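Long-range contacts in 16S rRNA aminocarboxypropyltransferase (Vulcanisaeta distributa, PDB 5APG), which probably transfers the 3-amino-3-carboxypropyl group of S-adenosylmethionine to an N1-methylpseudouridine of 16S rRNA, the last step in making a hypermodified pseudouridine: residues 19-23 against 111-116; 4-10 against 65-71; 106-110 against 174-178; 93-97 against 149-153. All coordinates share one frame. Where two conformers were deposited one is given. Residues are numbered along the deposited sequence.

Interaction 1 of 4, residues 19-23 against 111-116. With EEM ([(3S)-3-amino-4-hydroxy-4-oxo-butyl]-[[(2S,3S,4R,5R)-5-(6-aminopurin-9-yl)-3,4-dihydroxy-oxolan-2-yl]methyl]-methyl-selanium), chain D.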
# COMPACT_ATOMS: atom_id res chain seq x y z
N THR A 19 -7.32 0.98 -9.82
CA THR A 19 -5.90 0.89 -10.18
C THR A 19 -5.37 -0.54 -10.07
O THR A 19 -4.38 -0.89 -10.71
CB THR A 19 -5.01 1.83 -9.32
OG1 THR A 19 -4.97 1.38 -7.96
CG2 THR A 19 -5.54 3.26 -9.38
N ALA A 20 -6.04 -1.38 -9.28
CA ALA A 20 -5.63 -2.77 -9.14
C ALA A 20 -5.91 -3.54 -10.43
O ALA A 20 -5.10 -4.37 -10.86
CB ALA A 20 -6.35 -3.43 -7.96
N ILE A 21 -7.05 -3.27 -11.05
CA ILE A 21 -7.41 -3.88 -12.32
C ILE A 21 -6.33 -3.59 -13.37
O ILE A 21 -5.96 -4.46 -14.17
CB ILE A 21 -8.78 -3.38 -12.82
CG1 ILE A 21 -9.90 -3.95 -11.95
CG2 ILE A 21 -9.00 -3.76 -14.28
CD1 ILE A 21 -9.97 -5.46 -11.95
N LYS A 22 -5.81 -2.36 -13.36
CA LYS A 22 -4.77 -1.97 -14.30
C LYS A 22 -3.44 -2.68 -14.02
O LYS A 22 -2.76 -3.11 -14.95
CB LYS A 22 -4.58 -0.46 -14.29
CG LYS A 22 -4.03 0.09 -15.60
CD LYS A 22 -4.09 1.61 -15.62
CE LYS A 22 -3.64 2.15 -16.96
NZ LYS A 22 -3.69 3.64 -17.02
N LEU A 23 -3.07 -2.79 -12.75
CA LEU A 23 -1.91 -3.60 -12.35
C LEU A 23 -1.99 -5.01 -12.91
O LEU A 23 -1.01 -5.53 -13.46
CB LEU A 23 -1.80 -3.68 -10.83
CG LEU A 23 -1.12 -2.53 -10.08
CD1 LEU A 23 -1.29 -2.72 -8.58
CD2 LEU A 23 0.35 -2.47 -10.47
N SER A 111 -3.83 5.10 -3.34
CA SER A 111 -4.43 4.16 -4.28
C SER A 111 -3.70 2.83 -4.17
O SER A 111 -2.58 2.77 -3.64
CB SER A 111 -4.37 4.69 -5.71
OG SER A 111 -3.04 4.71 -6.20
N THR A 112 -4.33 1.77 -4.65
CA THR A 112 -3.71 0.45 -4.59
C THR A 112 -2.37 0.46 -5.35
O THR A 112 -1.39 -0.11 -4.88
CB THR A 112 -4.65 -0.63 -5.16
OG1 THR A 112 -5.82 -0.70 -4.34
CG2 THR A 112 -3.96 -1.99 -5.18
N ILE A 113 -2.32 1.12 -6.50
CA ILE A 113 -1.10 1.11 -7.30
C ILE A 113 0.02 1.91 -6.62
O ILE A 113 1.19 1.53 -6.68
CB ILE A 113 -1.33 1.63 -8.75
CG1 ILE A 113 -0.10 1.38 -9.61
CG2 ILE A 113 -1.70 3.12 -8.78
CD1 ILE A 113 -0.34 1.51 -11.11
N GLU A 114 -0.33 3.00 -5.94
CA GLU A 114 0.66 3.79 -5.21
C GLU A 114 1.20 2.98 -4.03
O GLU A 114 2.38 3.05 -3.70
CB GLU A 114 0.05 5.11 -4.71
CG GLU A 114 -0.11 6.18 -5.79
CD GLU A 114 -1.04 7.30 -5.34
OE1 GLU A 114 -2.20 7.00 -4.99
OE2 GLU A 114 -0.61 8.47 -5.32
N ALA A 115 0.31 2.23 -3.39
CA ALA A 115 0.72 1.40 -2.27
C ALA A 115 1.67 0.30 -2.69
O ALA A 115 2.67 0.03 -2.01
CB ALA A 115 -0.48 0.82 -1.60
N VAL A 116 1.36 -0.35 -3.81
CA VAL A 116 2.24 -1.38 -4.35
C VAL A 116 3.61 -0.78 -4.67
O VAL A 116 4.64 -1.33 -4.30
CB VAL A 116 1.63 -2.03 -5.62
CG1 VAL A 116 2.68 -2.87 -6.36
CG2 VAL A 116 0.41 -2.88 -5.25
C2 EEM D . -1.05 0.05 3.77
N3 EEM D . -1.69 -0.27 2.68
C4 EEM D . -2.23 0.67 1.93
C1' EEM D . -3.23 -0.52 -0.06
C2' EEM D . -4.23 -1.37 0.77
C3' EEM D . -5.45 -0.89 0.33
C4' EEM D . -5.38 -0.56 -0.97
C5' EEM D . -6.13 0.66 -1.35
O EEM D . -6.63 2.19 -6.28
C EEM D . -7.83 2.30 -6.30
OXT EEM D . -8.45 2.11 -7.33
CA EEM D . -8.59 2.62 -5.03
N EEM D . -9.96 2.88 -5.39
CB EEM D . -8.45 1.40 -4.13
CG EEM D . -8.84 1.63 -2.69
SE EEM D . -8.03 0.26 -1.51
CE EEM D . -8.73 0.42 0.29
O4' EEM D . -3.84 -0.13 -1.10
O3' EEM D . -6.58 -1.77 0.71
O2' EEM D . -4.02 -2.68 0.24
N9 EEM D . -2.93 0.67 0.78
C8 EEM D . -3.20 1.94 0.52
N7 EEM D . -2.72 2.74 1.44
C5 EEM D . -2.09 1.98 2.35
N1 EEM D . -0.89 1.28 4.21
C6 EEM D . -1.39 2.28 3.55
N6 EEM D . -1.25 3.60 4.02

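Interaction 2 of 4, residues 4-10 against 65-71. With EEM ([(3S)-3-amino-4-hydroxy-4-oxo-butyl]-[[(2S,3S,4R,5R)-5-(6-aminopurin-9-yl)-3,4-dihydroxy-oxolan-2-yl]methyl]-methyl-selanium), chain D.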
# COMPACT_ATOMS: atom_id res chain seq x y z
N ARG A 4 6.44 -11.47 -6.45
CA ARG A 4 5.09 -11.84 -6.86
C ARG A 4 4.07 -11.08 -6.03
O ARG A 4 4.11 -11.11 -4.79
CB ARG A 4 4.89 -13.35 -6.72
CG ARG A 4 5.78 -14.17 -7.64
CD ARG A 4 5.27 -14.11 -9.07
NE ARG A 4 3.99 -14.81 -9.21
CZ ARG A 4 3.88 -16.13 -9.39
NH1 ARG A 4 4.97 -16.88 -9.46
NH2 ARG A 4 2.68 -16.68 -9.50
N VAL A 5 3.16 -10.39 -6.71
CA VAL A 5 2.12 -9.61 -6.03
C VAL A 5 0.75 -10.27 -6.25
O VAL A 5 0.38 -10.60 -7.38
CB VAL A 5 2.08 -8.16 -6.54
CG1 VAL A 5 1.03 -7.35 -5.79
CG2 VAL A 5 3.46 -7.51 -6.39
N PHE A 6 0.02 -10.45 -5.16
CA PHE A 6 -1.29 -11.09 -5.22
C PHE A 6 -2.35 -10.15 -4.64
O PHE A 6 -2.17 -9.57 -3.58
CB PHE A 6 -1.29 -12.41 -4.45
CG PHE A 6 -0.29 -13.40 -4.96
CD1 PHE A 6 1.02 -13.39 -4.50
CD2 PHE A 6 -0.66 -14.35 -5.90
CE1 PHE A 6 1.94 -14.31 -4.97
CE2 PHE A 6 0.26 -15.27 -6.38
CZ PHE A 6 1.56 -15.25 -5.91
N ILE A 7 -3.47 -10.02 -5.35
CA ILE A 7 -4.53 -9.12 -4.94
C ILE A 7 -5.88 -9.81 -4.87
O ILE A 7 -6.31 -10.47 -5.82
CB ILE A 7 -4.66 -7.91 -5.91
CG1 ILE A 7 -3.35 -7.11 -5.95
CG2 ILE A 7 -5.82 -7.01 -5.49
CD1 ILE A 7 -3.36 -6.00 -7.00
N TYR A 8 -6.55 -9.69 -3.72
CA TYR A 8 -7.95 -10.04 -3.65
C TYR A 8 -8.76 -8.77 -3.80
O TYR A 8 -8.58 -7.81 -3.04
CB TYR A 8 -8.32 -10.75 -2.35
CG TYR A 8 -9.81 -10.90 -2.20
CD1 TYR A 8 -10.52 -11.77 -3.02
CD2 TYR A 8 -10.52 -10.15 -1.27
CE1 TYR A 8 -11.89 -11.91 -2.90
CE2 TYR A 8 -11.89 -10.28 -1.14
CZ TYR A 8 -12.57 -11.16 -1.96
OH TYR A 8 -13.94 -11.29 -1.84
N ARG A 9 -9.63 -8.75 -4.80
CA ARG A 9 -10.41 -7.55 -5.08
C ARG A 9 -11.88 -7.75 -4.72
O ARG A 9 -12.53 -8.69 -5.18
CB ARG A 9 -10.28 -7.16 -6.55
CG ARG A 9 -11.13 -5.98 -6.95
CD ARG A 9 -10.79 -5.50 -8.35
NE ARG A 9 -11.97 -5.03 -9.07
CZ ARG A 9 -12.54 -3.85 -8.87
NH1 ARG A 9 -12.04 -3.01 -7.97
NH2 ARG A 9 -13.61 -3.50 -9.57
N LEU A 10 -12.40 -6.85 -3.89
CA LEU A 10 -13.84 -6.78 -3.67
C LEU A 10 -14.46 -6.00 -4.82
O LEU A 10 -14.27 -4.79 -4.94
CB LEU A 10 -14.16 -6.11 -2.33
CG LEU A 10 -14.15 -7.01 -1.10
CD1 LEU A 10 -14.38 -6.18 0.15
CD2 LEU A 10 -15.21 -8.09 -1.22
N GLY A 65 5.96 -13.68 -1.14
CA GLY A 65 5.19 -12.79 -1.99
C GLY A 65 4.62 -11.59 -1.26
O GLY A 65 4.82 -11.42 -0.06
N LEU A 66 3.90 -10.75 -2.00
CA LEU A 66 3.26 -9.55 -1.44
C LEU A 66 1.76 -9.58 -1.74
O LEU A 66 1.36 -9.68 -2.89
CB LEU A 66 3.89 -8.28 -2.03
CG LEU A 66 3.30 -6.94 -1.57
CD1 LEU A 66 3.60 -6.68 -0.10
CD2 LEU A 66 3.82 -5.78 -2.42
N SER A 67 0.95 -9.50 -0.69
CA SER A 67 -0.50 -9.59 -0.83
C SER A 67 -1.18 -8.25 -0.54
O SER A 67 -0.67 -7.45 0.25
CB SER A 67 -1.06 -10.67 0.09
OG SER A 67 -0.54 -11.94 -0.22
N LEU A 68 -2.31 -8.02 -1.18
CA LEU A 68 -3.14 -6.85 -0.90
C LEU A 68 -4.61 -7.18 -1.07
O LEU A 68 -4.99 -8.05 -1.86
CB LEU A 68 -2.80 -5.67 -1.82
CG LEU A 68 -1.45 -4.96 -1.80
CD1 LEU A 68 -0.41 -5.70 -2.64
CD2 LEU A 68 -1.63 -3.53 -2.29
N ILE A 69 -5.45 -6.48 -0.32
CA ILE A 69 -6.88 -6.50 -0.56
C ILE A 69 -7.28 -5.18 -1.20
O ILE A 69 -7.00 -4.11 -0.66
CB ILE A 69 -7.68 -6.72 0.74
CG1 ILE A 69 -7.39 -8.10 1.33
CG2 ILE A 69 -9.18 -6.56 0.47
CD1 ILE A 69 -7.87 -8.27 2.76
N ASP A 70 -7.90 -5.25 -2.38
CA ASP A 70 -8.40 -4.05 -3.03
C ASP A 70 -9.90 -3.91 -2.77
O ASP A 70 -10.69 -4.78 -3.13
CB ASP A 70 -8.12 -4.10 -4.54
CG ASP A 70 -8.69 -2.89 -5.27
OD1 ASP A 70 -8.02 -1.84 -5.31
OD2 ASP A 70 -9.81 -2.99 -5.82
N CYS A 71 -10.27 -2.81 -2.14
CA CYS A 71 -11.67 -2.54 -1.81
C CYS A 71 -11.86 -1.03 -1.74
O CYS A 71 -10.91 -0.30 -1.95
CB CYS A 71 -12.05 -3.20 -0.49
SG CYS A 71 -11.10 -2.60 0.94
C2 EEM D . -1.05 0.05 3.77
N3 EEM D . -1.69 -0.27 2.68
C4 EEM D . -2.23 0.67 1.93
C1' EEM D . -3.23 -0.52 -0.06
C2' EEM D . -4.23 -1.37 0.77
C3' EEM D . -5.45 -0.89 0.33
C4' EEM D . -5.38 -0.56 -0.97
C5' EEM D . -6.13 0.66 -1.35
O EEM D . -6.63 2.19 -6.28
C EEM D . -7.83 2.30 -6.30
OXT EEM D . -8.45 2.11 -7.33
CA EEM D . -8.59 2.62 -5.03
N EEM D . -9.96 2.88 -5.39
CB EEM D . -8.45 1.40 -4.13
CG EEM D . -8.84 1.63 -2.69
SE EEM D . -8.03 0.26 -1.51
CE EEM D . -8.73 0.42 0.29
O4' EEM D . -3.84 -0.13 -1.10
O3' EEM D . -6.58 -1.77 0.71
O2' EEM D . -4.02 -2.68 0.24
N9 EEM D . -2.93 0.67 0.78
C8 EEM D . -3.20 1.94 0.52
N7 EEM D . -2.72 2.74 1.44
C5 EEM D . -2.09 1.98 2.35
N1 EEM D . -0.89 1.28 4.21
C6 EEM D . -1.39 2.28 3.55
N6 EEM D . -1.25 3.60 4.02

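Interaction 3 of 4, residues 106-110 against 174-178. With EEM ([(3S)-3-amino-4-hydroxy-4-oxo-butyl]-[[(2S,3S,4R,5R)-5-(6-aminopurin-9-yl)-3,4-dihydroxy-oxolan-2-yl]methyl]-methyl-selanium), chain D.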
# COMPACT_ATOMS: atom_id res chain seq x y z
N LYS A 106 -2.75 14.62 0.06
CA LYS A 106 -3.24 14.17 1.36
C LYS A 106 -2.48 12.93 1.84
O LYS A 106 -2.15 12.05 1.05
CB LYS A 106 -4.74 13.89 1.31
CG LYS A 106 -5.55 15.10 0.86
CD LYS A 106 -7.04 14.90 1.10
CE LYS A 106 -7.43 15.32 2.51
NZ LYS A 106 -8.84 14.99 2.83
N PRO A 107 -2.22 12.86 3.16
CA PRO A 107 -1.40 11.79 3.75
C PRO A 107 -2.09 10.43 3.87
O PRO A 107 -3.30 10.36 4.08
CB PRO A 107 -1.08 12.35 5.14
CG PRO A 107 -2.24 13.22 5.47
CD PRO A 107 -2.61 13.87 4.16
N TYR A 108 -1.28 9.38 3.72
CA TYR A 108 -1.60 8.00 4.12
C TYR A 108 -2.59 7.26 3.23
O TYR A 108 -2.41 6.06 2.98
CB TYR A 108 -2.14 7.98 5.56
CG TYR A 108 -2.07 6.61 6.20
CD1 TYR A 108 -0.85 5.98 6.40
CD2 TYR A 108 -3.22 5.95 6.60
CE1 TYR A 108 -0.77 4.73 6.98
CE2 TYR A 108 -3.16 4.69 7.19
CZ TYR A 108 -1.93 4.09 7.37
OH TYR A 108 -1.85 2.84 7.96
N ILE A 109 -3.63 7.94 2.76
CA ILE A 109 -4.68 7.27 2.00
C ILE A 109 -4.28 7.13 0.53
O ILE A 109 -4.55 8.02 -0.28
CB ILE A 109 -6.02 8.03 2.12
CG1 ILE A 109 -6.39 8.23 3.59
CG2 ILE A 109 -7.12 7.29 1.37
CD1 ILE A 109 -6.48 6.95 4.39
N LEU A 110 -3.64 6.01 0.19
CA LEU A 110 -3.09 5.83 -1.15
C LEU A 110 -3.97 4.94 -2.03
O LEU A 110 -4.74 4.13 -1.53
CB LEU A 110 -1.69 5.22 -1.06
CG LEU A 110 -0.70 5.90 -0.11
CD1 LEU A 110 0.65 5.20 -0.15
CD2 LEU A 110 -0.56 7.38 -0.45
N LEU A 174 -3.51 8.26 12.41
CA LEU A 174 -3.84 7.35 11.32
C LEU A 174 -5.27 6.82 11.45
O LEU A 174 -5.98 6.71 10.45
CB LEU A 174 -2.86 6.18 11.28
CG LEU A 174 -1.38 6.51 11.10
CD1 LEU A 174 -0.56 5.23 11.03
CD2 LEU A 174 -1.16 7.36 9.84
N GLU A 175 -5.67 6.48 12.67
CA GLU A 175 -7.02 5.98 12.92
C GLU A 175 -8.06 7.02 12.50
O GLU A 175 -9.12 6.67 11.97
CB GLU A 175 -7.20 5.60 14.40
CG GLU A 175 -6.33 4.40 14.81
CD GLU A 175 -6.42 4.07 16.30
OE1 GLU A 175 -6.99 4.87 17.07
OE2 GLU A 175 -5.90 3.01 16.70
N GLN A 176 -7.75 8.29 12.72
CA GLN A 176 -8.69 9.36 12.38
C GLN A 176 -8.78 9.62 10.87
O GLN A 176 -9.87 9.86 10.35
CB GLN A 176 -8.31 10.65 13.10
CG GLN A 176 -9.10 11.86 12.64
CD GLN A 176 -10.59 11.75 12.96
OE1 GLN A 176 -11.00 10.94 13.79
NE2 GLN A 176 -11.39 12.57 12.30
N LEU A 177 -7.65 9.58 10.18
CA LEU A 177 -7.66 9.77 8.72
C LEU A 177 -8.54 8.74 8.04
O LEU A 177 -9.21 9.03 7.04
CB LEU A 177 -6.24 9.68 8.14
CG LEU A 177 -5.23 10.74 8.59
CD1 LEU A 177 -3.89 10.51 7.91
CD2 LEU A 177 -5.76 12.15 8.29
N MSE A 178 -8.56 7.52 8.58
CA MSE A 178 -9.38 6.46 8.01
C MSE A 178 -10.82 6.54 8.48
O MSE A 178 -11.74 6.19 7.74
CB MSE A 178 -8.79 5.10 8.33
CG MSE A 178 -7.56 4.78 7.50
SE MSE A 178 -6.83 3.05 7.97
CE MSE A 178 -6.43 3.40 9.85
C2 EEM D . -1.05 0.05 3.77
N3 EEM D . -1.69 -0.27 2.68
C4 EEM D . -2.23 0.67 1.93
C1' EEM D . -3.23 -0.52 -0.06
C2' EEM D . -4.23 -1.37 0.77
C3' EEM D . -5.45 -0.89 0.33
C4' EEM D . -5.38 -0.56 -0.97
C5' EEM D . -6.13 0.66 -1.35
O EEM D . -6.63 2.19 -6.28
C EEM D . -7.83 2.30 -6.30
OXT EEM D . -8.45 2.11 -7.33
CA EEM D . -8.59 2.62 -5.03
N EEM D . -9.96 2.88 -5.39
CB EEM D . -8.45 1.40 -4.13
CG EEM D . -8.84 1.63 -2.69
SE EEM D . -8.03 0.26 -1.51
CE EEM D . -8.73 0.42 0.29
O4' EEM D . -3.84 -0.13 -1.10
O3' EEM D . -6.58 -1.77 0.71
O2' EEM D . -4.02 -2.68 0.24
N9 EEM D . -2.93 0.67 0.78
C8 EEM D . -3.20 1.94 0.52
N7 EEM D . -2.72 2.74 1.44
C5 EEM D . -2.09 1.98 2.35
N1 EEM D . -0.89 1.28 4.21
C6 EEM D . -1.39 2.28 3.55
N6 EEM D . -1.25 3.60 4.02

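Interaction 4 of 4, residues 93-97 against 149-153. With EEM ([(3S)-3-amino-4-hydroxy-4-oxo-butyl]-[[(2S,3S,4R,5R)-5-(6-aminopurin-9-yl)-3,4-dihydroxy-oxolan-2-yl]methyl]-methyl-selanium), chain D.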
# COMPACT_ATOMS: atom_id res chain seq x y z
N LEU A 93 1.89 0.90 5.41
CA LEU A 93 2.95 1.65 4.79
C LEU A 93 3.34 2.80 5.71
O LEU A 93 2.49 3.33 6.42
CB LEU A 93 2.54 2.19 3.42
CG LEU A 93 2.42 1.14 2.32
CD1 LEU A 93 1.74 1.76 1.12
CD2 LEU A 93 3.79 0.59 1.95
N PRO A 94 4.63 3.16 5.72
CA PRO A 94 5.02 4.41 6.38
C PRO A 94 4.33 5.58 5.71
O PRO A 94 3.88 5.46 4.56
CB PRO A 94 6.55 4.46 6.18
CG PRO A 94 6.83 3.51 5.08
CD PRO A 94 5.78 2.44 5.15
N LEU A 95 4.24 6.69 6.42
CA LEU A 95 3.41 7.82 5.99
C LEU A 95 3.90 8.44 4.69
O LEU A 95 5.05 8.89 4.60
CB LEU A 95 3.36 8.87 7.09
CG LEU A 95 2.37 10.00 6.81
CD1 LEU A 95 0.95 9.48 6.84
CD2 LEU A 95 2.56 11.12 7.81
N LEU A 96 3.02 8.48 3.70
CA LEU A 96 3.35 9.03 2.39
C LEU A 96 2.20 9.91 1.90
O LEU A 96 1.08 9.82 2.39
CB LEU A 96 3.63 7.91 1.39
CG LEU A 96 4.90 7.11 1.66
CD1 LEU A 96 4.84 5.73 1.00
CD2 LEU A 96 6.13 7.87 1.18
N ILE A 97 2.51 10.77 0.94
CA ILE A 97 1.53 11.69 0.40
C ILE A 97 1.00 11.17 -0.94
O ILE A 97 1.78 10.80 -1.81
CB ILE A 97 2.15 13.09 0.20
CG1 ILE A 97 2.75 13.60 1.52
CG2 ILE A 97 1.13 14.07 -0.33
CD1 ILE A 97 1.76 13.63 2.67
N TYR A 149 11.06 11.52 2.01
CA TYR A 149 10.56 10.56 2.98
C TYR A 149 10.97 9.15 2.57
O TYR A 149 11.47 8.37 3.38
CB TYR A 149 9.03 10.66 3.09
CG TYR A 149 8.53 12.08 3.13
CD1 TYR A 149 9.07 13.01 4.01
CD2 TYR A 149 7.53 12.51 2.25
CE1 TYR A 149 8.63 14.32 4.03
CE2 TYR A 149 7.08 13.82 2.27
CZ TYR A 149 7.63 14.72 3.16
OH TYR A 149 7.19 16.02 3.18
N LEU A 150 10.76 8.83 1.30
CA LEU A 150 11.08 7.52 0.75
C LEU A 150 12.56 7.16 0.92
O LEU A 150 12.89 6.01 1.18
CB LEU A 150 10.70 7.45 -0.73
CG LEU A 150 9.21 7.25 -1.01
CD1 LEU A 150 8.91 7.47 -2.48
CD2 LEU A 150 8.76 5.87 -0.56
N GLU A 151 13.43 8.16 0.78
CA GLU A 151 14.87 7.95 0.96
C GLU A 151 15.17 7.47 2.37
O GLU A 151 15.99 6.57 2.57
CB GLU A 151 15.64 9.24 0.66
CG GLU A 151 17.16 9.10 0.74
CD GLU A 151 17.72 9.37 2.13
OE1 GLU A 151 17.11 10.17 2.87
OE2 GLU A 151 18.77 8.80 2.48
N ARG A 152 14.50 8.06 3.36
CA ARG A 152 14.67 7.65 4.75
C ARG A 152 14.00 6.30 5.00
O ARG A 152 14.58 5.43 5.65
CB ARG A 152 14.09 8.71 5.69
CG ARG A 152 14.85 10.03 5.71
CD ARG A 152 16.19 9.90 6.45
NE ARG A 152 17.24 9.35 5.61
CZ ARG A 152 18.17 8.50 6.03
NH1 ARG A 152 18.17 8.09 7.29
NH2 ARG A 152 19.09 8.05 5.19
N TYR A 153 12.78 6.13 4.49
CA TYR A 153 12.05 4.87 4.67
C TYR A 153 12.81 3.69 4.06
O TYR A 153 12.82 2.59 4.62
CB TYR A 153 10.66 4.95 4.05
CG TYR A 153 9.74 5.98 4.68
CD1 TYR A 153 9.90 6.37 6.00
CD2 TYR A 153 8.70 6.54 3.94
CE1 TYR A 153 9.06 7.31 6.57
CE2 TYR A 153 7.85 7.48 4.51
CZ TYR A 153 8.04 7.86 5.82
OH TYR A 153 7.18 8.79 6.37
C2 EEM D . -1.05 0.05 3.77
N3 EEM D . -1.69 -0.27 2.68
C4 EEM D . -2.23 0.67 1.93
C1' EEM D . -3.23 -0.52 -0.06
C2' EEM D . -4.23 -1.37 0.77
C3' EEM D . -5.45 -0.89 0.33
C4' EEM D . -5.38 -0.56 -0.97
C5' EEM D . -6.13 0.66 -1.35
O EEM D . -6.63 2.19 -6.28
C EEM D . -7.83 2.30 -6.30
OXT EEM D . -8.45 2.11 -7.33
CA EEM D . -8.59 2.62 -5.03
N EEM D . -9.96 2.88 -5.39
CB EEM D . -8.45 1.40 -4.13
CG EEM D . -8.84 1.63 -2.69
SE EEM D . -8.03 0.26 -1.51
CE EEM D . -8.73 0.42 0.29
O4' EEM D . -3.84 -0.13 -1.10
O3' EEM D . -6.58 -1.77 0.71
O2' EEM D . -4.02 -2.68 0.24
N9 EEM D . -2.93 0.67 0.78
C8 EEM D . -3.20 1.94 0.52
N7 EEM D . -2.72 2.74 1.44
C5 EEM D . -2.09 1.98 2.35
N1 EEM D . -0.89 1.28 4.21
C6 EEM D . -1.39 2.28 3.55
N6 EEM D . -1.25 3.60 4.02

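Interaction 1 of 4, residues 19-23 against 111-116
Two helical segments can share one anion, and Thr19 illustrates how a rotamer lets one hydroxyl serve both. With chi1 at 68° (p), its hydroxyl faces the 111-116 segment: Thr19 OG1 accepts a hydrogen bond from Ile113 N at 3.0 Å and donates one to EEM O at a very short 2.5 Å. The same carboxylate is held by two backbone amides, Thr19 N to EEM OXT at 3.0 Å and Thr112 N to EEM O at 2.9 Å. EEM is the selenium analogue of S-adenosylmethionine, so this clasp belongs to the cofactor pocket of the SPOUT fold, and it grips the aminocarboxypropyl arm that the reaction would transfer. Ser111, also in the p rotamer, sits at the N-cap and builds a capping box with Glu114: Glu114 N donates to Ser111 OG at 3.2 Å, and Ser111 N to Glu114 OE1 at 3.0 Å. Thr112 adopts the m rotamer, in which its OG1 reaches Asp70 while CG2 faces Ala20 CB at 3.9 Å. Behind the polar clasp lies an apolar seam. Leu23, with chi1 near m and chi2 t, spreads its two methyls, CD1 touching Val116 CG2 at 3.7 Å and CD2 touching Ile113 CG1 at 4.0 Å. Ile113 is extended (t, t), and its CG2 lies 3.6 Å from Thr19 CB. The axes of helical segments 19-23 and 112-116 come within 9.1 Å, their directions 57° apart.

Interaction 2 of 4, residues 4-10 against 65-71
A salt bridge from Arg9 NH1 to Asp70 OD2, 3.1 Å long, closes the C-terminal end of two neighbouring parallel strands, 5-9 and 66-70, in the five-stranded parallel sheet of this SPOUT enzyme. Asp70 is drawn upon further, by Thr112 through OD1 and by Asn18 through OD2. Six backbone hydrogen bonds then stitch the strands together in the pattern expected of parallel neighbours, where alternate residues of each strand turn both N and O to the partner: Phe6 N donates to Leu66 O (2.7 Å) and Leu68 N to Phe6 O (2.9 Å), and Tyr8 N repeats the step to Leu68 O (2.9 Å) while Asp70 N binds Tyr8 O (2.7 Å). Leu66 N to Arg4 O and Leu10 N to Asp70 O, both 2.8 Å, complete the series at its ends. Ile69 O has a different partner, EEM O3' at 2.7 Å, so a backbone carbonyl near the C-terminal end of strand 66-70 holds the ribose. Apolar groups pack outward from this frame. Val5, Ile7, Leu66 and Leu68 share the face with Arg9 and Asp70, Val5 CG1 meeting Leu68 CD1 at 3.8 Å; helix 19-25 lies against this face. Phe6, Tyr8, Ser67 and Ile69 occupy the other, where Tyr8 CD2 is 4.2 Å from Ile69 CG2. Just beyond the last bridge, Leu10 CD1 rests on Cys71 CB at 3.8 Å.

Interaction 3 of 4, residues 106-110 against 174-178
Tyr108 lies with one ring face under a methyl of Leu174: CD2 is 3.8 Å from the ring centroid and only 12° off the normal, a well-formed CH-pi contact. Over the opposite face comes EEM N6, the exocyclic amine of the adenine, which also donates a hydrogen bond to Tyr108 O at 2.9 Å. Residue 178 is a selenomethionine, and Met178 SE approaches the ring edge, 4.1 Å from Tyr108 CE2, as a Met-aromatic contact. The tyrosine thus stands between cofactor and helix 170-182, in the loop that lines the adenine side of this SPOUT-fold pocket. Positive phi at Tyr108 (75°, with psi -40°) fits a classic gamma turn, closed by a weak Ile109 N to Pro107 O bond of 2.8 Å; the turn presents the carbonyl of Tyr108 to the ligand. Beside the ring, the remaining packing is aliphatic. Leu177 CD1 sits 3.9 Å from Tyr108 CB and 4.0 Å from Pro107 CG, while Ile109 CD1 reaches Met178 CG at 3.9 Å. Tyr108 OH bonds outside the contact, to Pro47 O.

Interaction 4 of 4, residues 93-97 against 149-153
At the apolar centre, Leu96 pushes its CD2 methyl against helix 141-153, where it meets Leu150 CD2 at 3.7 Å and Tyr153 CE2 at 3.8 Å, the latter at the edge of the ring. Pro94 covers a face of the same ring: its CB stands 3.5 Å from the Tyr153 centroid and 4° off the normal, an almost ideal CH-pi geometry. Farther out, Ile97 CG1 touches Tyr149 CE2 at 4.4 Å. What this packing joins is the extended loop between strand 89-91 and helix 112-122, part of the SPOUT cofactor pocket, and the last turn of a helix from the C-terminal half of the chain. The loop's opposite commitment is to the ligand, since Leu93 N donates to EEM N1 at 3.1 Å and reads the adenine edge. Toward the polar edge, Ile97 N is bonded to Asn146 and Leu95 N to Glu161. Between the two segments themselves the one hydrogen bond runs from Tyr153 OH to Leu95 O, 2.8 Å long.

In the fold
All four contacts are buried and all touch EEM, yet their chemistry differs with their place. Interaction 2 is backbone hydrogen bonding in the sheet, whereas interaction 1, 9 Å away between centres, is a polar clasp on the carboxylate with an apolar seam behind; Thr112 OG1 and Asp70 OD1, 2.7 Å apart, probably join them by a hydrogen bond. Interactions 3 and 4 pack two passes of one loop against separate helices, mainly through aromatic and aliphatic groups; interaction 4 adds one hydrogen bond between its segments, interaction 3 none. Those passes probably bond directly, Tyr108 N to Leu96 O at 2.7 Å. Interaction 2 lies across the chain's centre from both, with no direct touch.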